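Local coordinates for pesticidal crystal protein CRY4AA (Bacillus thuringiensis, PDB 2C9K), which kills mosquito larvae by binding to midgut epithelial cells and promoting their colloid-osmotic lysis, at residues I28-G31 with T32-V36; T52-K55 with N56-K60; I67-A70 with N71-N75. All blocks are in the same frame, centred on the assembly; numbering follows the deposited sequence.

Contact 1: residues I28-G31 with T32-V36; sequences IGFG and TLIPV
Phe30 and Ile34 meet one helical turn apart, CB of Phe30 lying 4.2 Å from CD1 of Ile34. CG1 of Ile34 and CB of Leu33 approach the phenylalanine ring obliquely; the nearest side-chain atoms of the second pair, Phe30 CD2 and Leu33 CB, are 4.5 Å apart. Ile34 swings CG1 back beside its own backbone N (chi1 -61°), which lays that branch over the carbonyl oxygen of Phe30. Leu33 does the same one residue earlier, its CG sitting over Gly29 O. Under these side chains run two backbone bonds: Leu33 N to Gly29 O, 2.9 Å and nearly straight at 172°, then Ile34 N to Phe30 O at 3.0 Å. These bonds belong to helix 29-37, a short member of the N-terminal helical bundle of the three-domain delta-endotoxins, the pore-forming part of the toxin. The series breaks at Pro35, whose N has no hydrogen to give, so Gly31 O receives no N-H from it and faces the proline ring, and the helix kinks there. Further out, Phe30 packs on Leu149 and Val153 of helix 140-164 and on Ile81 of helix 77-89. Ile34 also packs on Phe78, while Leu33 reaches Val9 of helix 5-16. Thr32, Pro35 and Val36 also meet Arg414.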
ATOM      1  N   ILE A  28      -2.340  22.536   6.102  1.00 52.93           N
ATOM      2  CA  ILE A  28      -2.960  21.532   6.955  1.00 52.67           C
ATOM      3  C   ILE A  28      -2.129  20.264   7.079  1.00 52.90           C
ATOM      4  O   ILE A  28      -1.828  19.823   8.189  1.00 53.54           O
ATOM      5  CB  ILE A  28      -4.357  21.162   6.427  1.00 54.38           C
ATOM      6  CG1 ILE A  28      -5.237  22.414   6.400  1.00 54.02           C
ATOM      7  CG2 ILE A  28      -4.970  20.058   7.278  1.00 53.46           C
ATOM      8  CD1 ILE A  28      -5.233  23.201   7.699  1.00 54.55           C
ATOM      9  N   GLY A  29      -1.778  19.671   5.941  1.00 52.22           N
ATOM     10  CA  GLY A  29      -0.970  18.463   5.954  1.00 50.56           C
ATOM     11  C   GLY A  29       0.291  18.666   6.775  1.00 49.64           C
ATOM     12  O   GLY A  29       0.767  17.746   7.437  1.00 50.66           O
ATOM     13  N   PHE A  30       0.837  19.877   6.733  1.00 47.88           N
ATOM     14  CA  PHE A  30       2.034  20.184   7.496  1.00 46.02           C
ATOM     15  C   PHE A  30       1.716  20.222   8.974  1.00 45.26           C
ATOM     16  O   PHE A  30       2.536  19.825   9.797  1.00 46.06           O
ATOM     17  CB  PHE A  30       2.614  21.520   7.058  1.00 45.59           C
ATOM     18  CG  PHE A  30       3.565  21.411   5.911  1.00 46.16           C
ATOM     19  CD1 PHE A  30       3.591  22.379   4.920  1.00 44.34           C
ATOM     20  CD2 PHE A  30       4.462  20.348   5.836  1.00 46.19           C
ATOM     21  CE1 PHE A  30       4.497  22.293   3.872  1.00 45.97           C
ATOM     22  CE2 PHE A  30       5.374  20.252   4.792  1.00 45.89           C
ATOM     23  CZ  PHE A  30       5.395  21.224   3.807  1.00 45.55           C
ATOM     24  N   GLY A  31       0.519  20.696   9.308  1.00 44.37           N
ATOM     25  CA  GLY A  31       0.121  20.767  10.702  1.00 43.39           C
ATOM     26  C   GLY A  31       0.272  19.414  11.373  1.00 43.99           C
ATOM     27  O   GLY A  31       0.384  19.322  12.602  1.00 45.08           O
ATOM     28  N   THR A  32       0.282  18.361  10.559  1.00 42.41           N
ATOM     29  CA  THR A  32       0.419  17.000  11.057  1.00 40.53           C
ATOM     30  C   THR A  32       1.807  16.438  10.804  1.00 38.86           C
ATOM     31  O   THR A  32       2.436  15.879  11.702  1.00 38.46           O
ATOM     32  CB  THR A  32      -0.585  16.069  10.388  1.00 42.17           C
ATOM     33  OG1 THR A  32      -1.914  16.502  10.701  1.00 43.25           O
ATOM     34  CG2 THR A  32      -0.381  14.631  10.870  1.00 42.67           C
ATOM     35  N   LEU A  33       2.282  16.583   9.574  1.00 36.83           N
ATOM     36  CA  LEU A  33       3.596  16.072   9.213  1.00 35.30           C
ATOM     37  C   LEU A  33       4.748  16.584  10.082  1.00 34.36           C
ATOM     38  O   LEU A  33       5.557  15.785  10.548  1.00 36.28           O
ATOM     39  CB  LEU A  33       3.876  16.357   7.738  1.00 34.47           C
ATOM     40  CG  LEU A  33       2.940  15.596   6.796  1.00 34.66           C
ATOM     41  CD1 LEU A  33       3.217  15.995   5.354  1.00 34.43           C
ATOM     42  CD2 LEU A  33       3.122  14.099   6.996  1.00 33.41           C
ATOM     43  N   ILE A  34       4.827  17.892  10.311  0.50 32.58           N
ATOM     44  CA  ILE A  34       5.904  18.449  11.131  0.50 31.64           C
ATOM     45  C   ILE A  34       5.973  17.831  12.532  0.50 30.74           C
ATOM     46  O   ILE A  34       7.035  17.406  12.979  0.50 29.17           O
ATOM     47  CB  ILE A  34       5.772  19.974  11.265  0.50 32.32           C
ATOM     48  CG1 ILE A  34       5.848  20.621   9.886  1.00 33.03           C
ATOM     49  CG2 ILE A  34       6.892  20.521  12.135  1.00 33.74           C
ATOM     50  CD1 ILE A  34       5.653  22.125   9.914  1.00 34.59           C
ATOM     51  N   PRO A  35       4.843  17.790  13.252  1.00 31.21           N
ATOM     52  CA  PRO A  35       4.815  17.207  14.602  1.00 31.45           C
ATOM     53  C   PRO A  35       5.150  15.708  14.606  1.00 31.43           C
ATOM     54  O   PRO A  35       5.726  15.188  15.563  1.00 32.33           O
ATOM     55  CB  PRO A  35       3.379  17.462  15.060  1.00 30.22           C
ATOM     56  CG  PRO A  35       3.007  18.713  14.339  1.00 31.45           C
ATOM     57  CD  PRO A  35       3.581  18.491  12.959  1.00 32.20           C
ATOM     58  N   VAL A  36       4.772  15.023  13.532  1.00 30.59           N
ATOM     59  CA  VAL A  36       5.011  13.593  13.395  1.00 30.65           C
ATOM     60  C   VAL A  36       6.456  13.279  12.998  1.00 30.25           C
ATOM     61  O   VAL A  36       7.023  12.268  13.428  1.00 29.76           O
ATOM     62  CB  VAL A  36       4.058  12.979  12.343  1.00 31.19           C
ATOM     63  CG1 VAL A  36       4.431  11.531  12.080  1.00 32.09           C
ATOM     64  CG2 VAL A  36       2.620  13.072  12.826  1.00 31.00           C
TER

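Contact 2: residues T52-K55 with N56-K60; sequences TQTK and NIIKK
Thr52 and Asn56 run side by side, their side chains pointing the same way, with the methyl CG2 of Thr52 alongside the amide ND2 of Asn56. The threonine hydroxyl is hydrogen-bonded elsewhere, back to Ser48 O. The carbonyl of Thr52 takes the backbone N of Asn56 at 2.8 Å; ND2 comes just as near to that oxygen because the asparagine CG is set beside its own N (chi1 -78°), but the angle is too poor for a hydrogen bond. Gln53 offers its carbonyl to weak, less certain bonds, and its side chain lies against Glu2 and Leu3. Thr54 O receives two donors: Ile58 N, 3.2 Å away and in the carbonyl plane, and Ile57 N, 3.0 Å away but well above that plane. The Thr54 methyl CG2 approaches CD1 of Ile58 to 4.2 Å, and Thr54 also meets Met232. Lys55 passes its carbonyl to Lys59 N in a weak bond of 2.8 Å, and its side chain leads off past Lys60 O, which is itself hydrogen-bonded by Tyr134 OH. Here helix 46-58 of the N-terminal helical domain ends: Lys59 takes a positive phi (45°), and the helical geometry stops there. The bonding thus mixes i+3 and i+4 donors, with weak bonds at Gln53 O and again at Lys55 O, while Ile57 packs on helices 183-208 and 222-240, Ile58 on helices 129-137 and 183-208, and Asn56 and Lys59 are exposed.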
ATOM      1  N   THR A  52      17.970   3.029  11.834  0.50 29.60           N
ATOM      2  CA  THR A  52      18.315   1.941  12.726  0.50 30.33           C
ATOM      3  C   THR A  52      17.377   0.760  12.528  0.50 32.07           C
ATOM      4  O   THR A  52      17.818  -0.384  12.449  0.50 31.92           O
ATOM      5  CB  THR A  52      18.257   2.400  14.182  0.50 29.27           C
ATOM      6  OG1 THR A  52      19.196   3.464  14.371  1.00 31.31           O
ATOM      7  CG2 THR A  52      18.593   1.258  15.121  1.00 25.73           C
ATOM      8  N   GLN A  53      16.081   1.039  12.432  1.00 34.89           N
ATOM      9  CA  GLN A  53      15.104  -0.029  12.257  1.00 37.20           C
ATOM     10  C   GLN A  53      15.327  -0.791  10.954  1.00 35.97           C
ATOM     11  O   GLN A  53      15.228  -2.018  10.922  1.00 37.15           O
ATOM     12  CB  GLN A  53      13.669   0.515  12.301  1.00 39.52           C
ATOM     13  CG  GLN A  53      12.619  -0.597  12.380  1.00 43.10           C
ATOM     14  CD  GLN A  53      11.196  -0.086  12.493  1.00 45.85           C
ATOM     15  OE1 GLN A  53      10.258  -0.869  12.640  1.00 48.06           O
ATOM     16  NE2 GLN A  53      11.026   1.229  12.419  1.00 48.35           N
ATOM     17  N   THR A  54      15.624  -0.071   9.882  1.00 33.75           N
ATOM     18  CA  THR A  54      15.869  -0.727   8.611  1.00 33.61           C
ATOM     19  C   THR A  54      17.112  -1.605   8.721  1.00 34.62           C
ATOM     20  O   THR A  54      17.101  -2.773   8.325  1.00 34.75           O
ATOM     21  CB  THR A  54      16.070   0.307   7.495  1.00 32.34           C
ATOM     22  OG1 THR A  54      14.817   0.933   7.211  1.00 31.63           O
ATOM     23  CG2 THR A  54      16.606  -0.353   6.232  1.00 30.31           C
ATOM     24  N   LYS A  55      18.176  -1.027   9.272  1.00 35.88           N
ATOM     25  CA  LYS A  55      19.452  -1.710   9.461  1.00 36.13           C
ATOM     26  C   LYS A  55      19.309  -2.923  10.380  1.00 36.26           C
ATOM     27  O   LYS A  55      20.081  -3.876  10.284  1.00 36.08           O
ATOM     28  CB  LYS A  55      20.466  -0.734  10.060  1.00 36.99           C
ATOM     29  CG  LYS A  55      21.852  -1.307  10.302  1.00 39.35           C
ATOM     30  CD  LYS A  55      22.563  -0.514  11.395  1.00 41.53           C
ATOM     31  CE  LYS A  55      24.059  -0.404  11.146  1.00 45.16           C
ATOM     32  NZ  LYS A  55      24.380   0.492   9.984  1.00 46.21           N
ATOM     33  N   ASN A  56      18.324  -2.881  11.275  1.00 35.63           N
ATOM     34  CA  ASN A  56      18.100  -3.983  12.196  1.00 35.60           C
ATOM     35  C   ASN A  56      17.482  -5.178  11.505  1.00 34.88           C
ATOM     36  O   ASN A  56      17.598  -6.298  11.983  1.00 35.39           O
ATOM     37  CB  ASN A  56      17.206  -3.549  13.358  1.00 38.76           C
ATOM     38  CG  ASN A  56      17.958  -2.732  14.401  1.00 41.44           C
ATOM     39  OD1 ASN A  56      19.068  -3.087  14.802  1.00 42.83           O
ATOM     40  ND2 ASN A  56      17.347  -1.642  14.853  1.00 41.49           N
ATOM     41  N   ILE A  57      16.825  -4.949  10.376  1.00 34.70           N
ATOM     42  CA  ILE A  57      16.209  -6.049   9.653  1.00 34.77           C
ATOM     43  C   ILE A  57      17.189  -6.648   8.631  1.00 35.21           C
ATOM     44  O   ILE A  57      17.210  -7.861   8.406  1.00 34.04           O
ATOM     45  CB  ILE A  57      14.887  -5.589   8.969  1.00 34.31           C
ATOM     46  CG1 ILE A  57      15.124  -5.212   7.512  1.00 36.04           C
ATOM     47  CG2 ILE A  57      14.305  -4.410   9.715  1.00 34.10           C
ATOM     48  CD1 ILE A  57      14.839  -6.350   6.558  1.00 35.89           C
ATOM     49  N   ILE A  58      18.013  -5.800   8.026  1.00 35.90           N
ATOM     50  CA  ILE A  58      18.992  -6.264   7.048  1.00 37.20           C
ATOM     51  C   ILE A  58      20.228  -6.793   7.767  1.00 38.72           C
ATOM     52  O   ILE A  58      21.031  -7.530   7.196  1.00 38.26           O
ATOM     53  CB  ILE A  58      19.407  -5.129   6.104  1.00 35.72           C
ATOM     54  CG1 ILE A  58      18.194  -4.670   5.297  1.00 34.59           C
ATOM     55  CG2 ILE A  58      20.510  -5.596   5.183  1.00 36.32           C
ATOM     56  CD1 ILE A  58      18.500  -3.576   4.309  1.00 31.76           C
ATOM     57  N   LYS A  59      20.356  -6.403   9.031  1.00 40.76           N
ATOM     58  CA  LYS A  59      21.457  -6.801   9.895  1.00 41.46           C
ATOM     59  C   LYS A  59      22.861  -6.744   9.292  1.00 42.65           C
ATOM     60  O   LYS A  59      23.678  -7.633   9.519  1.00 43.83           O
ATOM     61  CB  LYS A  59      21.184  -8.194  10.468  1.00 41.47           C
ATOM     62  CG  LYS A  59      19.882  -8.273  11.265  1.00 43.57           C
ATOM     63  CD  LYS A  59      19.907  -9.381  12.322  1.00 45.55           C
ATOM     64  CE  LYS A  59      20.113 -10.772  11.715  1.00 47.24           C
ATOM     65  NZ  LYS A  59      20.292 -11.846  12.751  1.00 47.36           N
ATOM     66  N   LYS A  60      23.135  -5.698   8.518  1.00 43.99           N
ATOM     67  CA  LYS A  60      24.458  -5.496   7.928  1.00 45.70           C
ATOM     68  C   LYS A  60      25.010  -4.278   8.658  1.00 47.81           C
ATOM     69  O   LYS A  60      24.250  -3.559   9.308  1.00 47.51           O
ATOM     70  CB  LYS A  60      24.357  -5.223   6.426  1.00 45.06           C
ATOM     71  CG  LYS A  60      25.698  -5.016   5.740  1.00 43.85           C
ATOM     72  CD  LYS A  60      25.565  -5.094   4.222  1.00 44.78           C
ATOM     73  CE  LYS A  60      26.927  -5.053   3.533  1.00 43.65           C
ATOM     74  NZ  LYS A  60      26.824  -5.386   2.081  1.00 44.50           N
TER

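Contact 3: residues I67-A70 with N71-N75; sequences ISNA and NKILN
Asn71 hangs from the turn before it by its backbone N, which reaches Ile67 O at 3.0 Å. This is alpha-helix, part of helix 64-74 in the N-terminal helical bundle of the delta-endotoxin, where the main bonds run back four residues, with weak i+3 bonds beside two of them. The asparagine CG lies opposite its own backbone N (chi1 -169°), which carries the amide away from the helix body; its ND2 is hydrogen-bonded to Ser44 O, and OD1 makes a weak bond to Ser48 N, so the side chain ties this helix to the start of helix 46-58. Lys72 N follows, 2.9 Å from Ser68 O, with the donor tilted 34° off the carbonyl plane. Its CB packs against the carbonyl oxygens of Ser68 and Asn69, and the long aliphatic chain bends once on its way to the surface. Ile73 carries the side-chain part of the contact. Its N bonds to Asn69 O at 2.9 Å, its CG1 lies over that same oxygen, and its terminal methyl CD1 packs against the amide of Asn69, on the OD1 side. The two side chains lie at a slant to each other, the asparagine end having come back toward the isoleucine. Both also touch Ser124, and Ile73 adds Val117 and Glu120 of helix 103-123, so this edge faces that neighbouring helix. Leu74 packs on Val117, Leu121 and Trp47, while Ala70 sets its methyl on Ile51. The bond from Leu74 N to Ala70 O is 3.1 Å long and close to straight at 171°.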
ATOM      1  N   ILE A  67      24.807   7.300  10.207  0.50 41.78           N
ATOM      2  CA  ILE A  67      23.420   7.386  10.624  0.50 40.84           C
ATOM      3  C   ILE A  67      23.113   8.735  11.261  0.50 41.56           C
ATOM      4  O   ILE A  67      22.140   9.393  10.901  0.50 41.05           O
ATOM      5  CB  ILE A  67      23.091   6.258  11.614  0.50 39.27           C
ATOM      6  CG1 ILE A  67      23.340   4.911  10.934  1.00 36.74           C
ATOM      7  CG2 ILE A  67      21.649   6.364  12.079  1.00 38.33           C
ATOM      8  CD1 ILE A  67      23.075   3.719  11.814  1.00 36.71           C
ATOM      9  N   SER A  68      23.949   9.145  12.206  1.00 43.42           N
ATOM     10  CA  SER A  68      23.753  10.426  12.881  1.00 45.32           C
ATOM     11  C   SER A  68      23.977  11.589  11.920  1.00 44.88           C
ATOM     12  O   SER A  68      23.409  12.667  12.096  1.00 45.05           O
ATOM     13  CB  SER A  68      24.703  10.561  14.074  1.00 45.92           C
ATOM     14  OG  SER A  68      26.055  10.478  13.658  1.00 49.73           O
ATOM     15  N   ASN A  69      24.806  11.380  10.906  1.00 44.60           N
ATOM     16  CA  ASN A  69      25.044  12.444   9.948  1.00 44.93           C
ATOM     17  C   ASN A  69      23.771  12.643   9.155  1.00 44.86           C
ATOM     18  O   ASN A  69      23.339  13.773   8.929  1.00 45.66           O
ATOM     19  CB  ASN A  69      26.182  12.097   8.993  1.00 45.25           C
ATOM     20  CG  ASN A  69      26.357  13.144   7.914  1.00 46.23           C
ATOM     21  OD1 ASN A  69      25.980  12.935   6.758  1.00 47.37           O
ATOM     22  ND2 ASN A  69      26.909  14.290   8.289  1.00 45.68           N
ATOM     23  N   ALA A  70      23.174  11.533   8.737  1.00 44.33           N
ATOM     24  CA  ALA A  70      21.936  11.573   7.972  1.00 43.09           C
ATOM     25  C   ALA A  70      20.857  12.249   8.804  1.00 41.82           C
ATOM     26  O   ALA A  70      20.094  13.068   8.301  1.00 41.21           O
ATOM     27  CB  ALA A  70      21.499  10.152   7.596  1.00 42.08           C
ATOM     28  N   ASN A  71      20.811  11.910  10.086  1.00 41.13           N
ATOM     29  CA  ASN A  71      19.814  12.470  10.992  1.00 41.94           C
ATOM     30  C   ASN A  71      20.010  13.974  11.204  1.00 43.19           C
ATOM     31  O   ASN A  71      19.057  14.727  11.401  1.00 42.38           O
ATOM     32  CB  ASN A  71      19.879  11.739  12.332  1.00 39.30           C
ATOM     33  CG  ASN A  71      18.720  12.077  13.221  1.00 39.46           C
ATOM     34  OD1 ASN A  71      17.570  11.899  12.833  1.00 40.23           O
ATOM     35  ND2 ASN A  71      19.008  12.569  14.423  1.00 38.73           N
ATOM     36  N   LYS A  72      21.268  14.388  11.151  1.00 44.61           N
ATOM     37  CA  LYS A  72      21.670  15.774  11.333  1.00 44.99           C
ATOM     38  C   LYS A  72      21.301  16.604  10.108  1.00 44.63           C
ATOM     39  O   LYS A  72      20.901  17.759  10.224  1.00 44.23           O
ATOM     40  CB  LYS A  72      23.184  15.801  11.548  1.00 46.46           C
ATOM     41  CG  LYS A  72      23.801  17.128  11.937  1.00 48.40           C
ATOM     42  CD  LYS A  72      25.322  16.967  12.041  1.00 51.92           C
ATOM     43  CE  LYS A  72      25.709  15.799  12.972  1.00 53.22           C
ATOM     44  NZ  LYS A  72      27.178  15.525  13.035  1.00 52.73           N
ATOM     45  N   ILE A  73      21.437  15.994   8.935  1.00 44.59           N
ATOM     46  CA  ILE A  73      21.156  16.650   7.661  1.00 44.54           C
ATOM     47  C   ILE A  73      19.675  16.844   7.352  1.00 43.36           C
ATOM     48  O   ILE A  73      19.265  17.918   6.922  1.00 44.16           O
ATOM     49  CB  ILE A  73      21.782  15.859   6.484  1.00 46.20           C
ATOM     50  CG1 ILE A  73      23.303  15.785   6.650  1.00 47.00           C
ATOM     51  CG2 ILE A  73      21.420  16.519   5.159  1.00 46.61           C
ATOM     52  CD1 ILE A  73      24.010  15.037   5.526  1.00 46.36           C
ATOM     53  N   LEU A  74      18.880  15.798   7.548  0.50 42.15           N
ATOM     54  CA  LEU A  74      17.452  15.864   7.267  0.50 40.62           C
ATOM     55  C   LEU A  74      16.663  16.596   8.345  0.50 40.87           C
ATOM     56  O   LEU A  74      15.491  16.916   8.153  0.50 40.48           O
ATOM     57  CB  LEU A  74      16.898  14.450   7.068  0.50 39.28           C
ATOM     58  CG  LEU A  74      16.780  13.911   5.636  0.50 38.21           C
ATOM     59  CD1 LEU A  74      17.633  14.704   4.668  1.00 36.44           C
ATOM     60  CD2 LEU A  74      17.183  12.456   5.626  1.00 37.89           C
ATOM     61  N   ASN A  75      17.305  16.860   9.477  1.00 42.02           N
ATOM     62  CA  ASN A  75      16.652  17.575  10.569  1.00 42.70           C
ATOM     63  C   ASN A  75      16.744  19.085  10.346  1.00 43.83           C
ATOM     64  O   ASN A  75      16.417  19.877  11.229  1.00 44.07           O
ATOM     65  CB  ASN A  75      17.275  17.189  11.912  1.00 41.77           C
ATOM     66  CG  ASN A  75      16.457  16.137  12.653  1.00 43.33           C
ATOM     67  OD1 ASN A  75      15.699  15.383  12.041  1.00 43.45           O
ATOM     68  ND2 ASN A  75      16.614  16.078  13.977  1.00 42.77           N
TER

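All three contacts are short helical segments of the same N-terminal domain, in series along the chain, and each lies on a helix of its own. Contacts 1 and 3 are partly buried, contact 2 is a surface contact. Contact 1 is apolar and set against helix 140-164, its bonding interrupted by a proline; contact 2 is the end of a helix, running on into a loop, among threonine, asparagine and lysines; contact 3 keeps its i+4 bonds throughout and mixes asparagines with buried aliphatics. Contacts 2 and 3, with centres about 17 Å apart, touch where Lys55 NZ lies 3.9 Å from Ile67 CD1. Contact 1 stands clear, its nearest atoms about 12 Å from contact 2 and about 9 Å from contact 3.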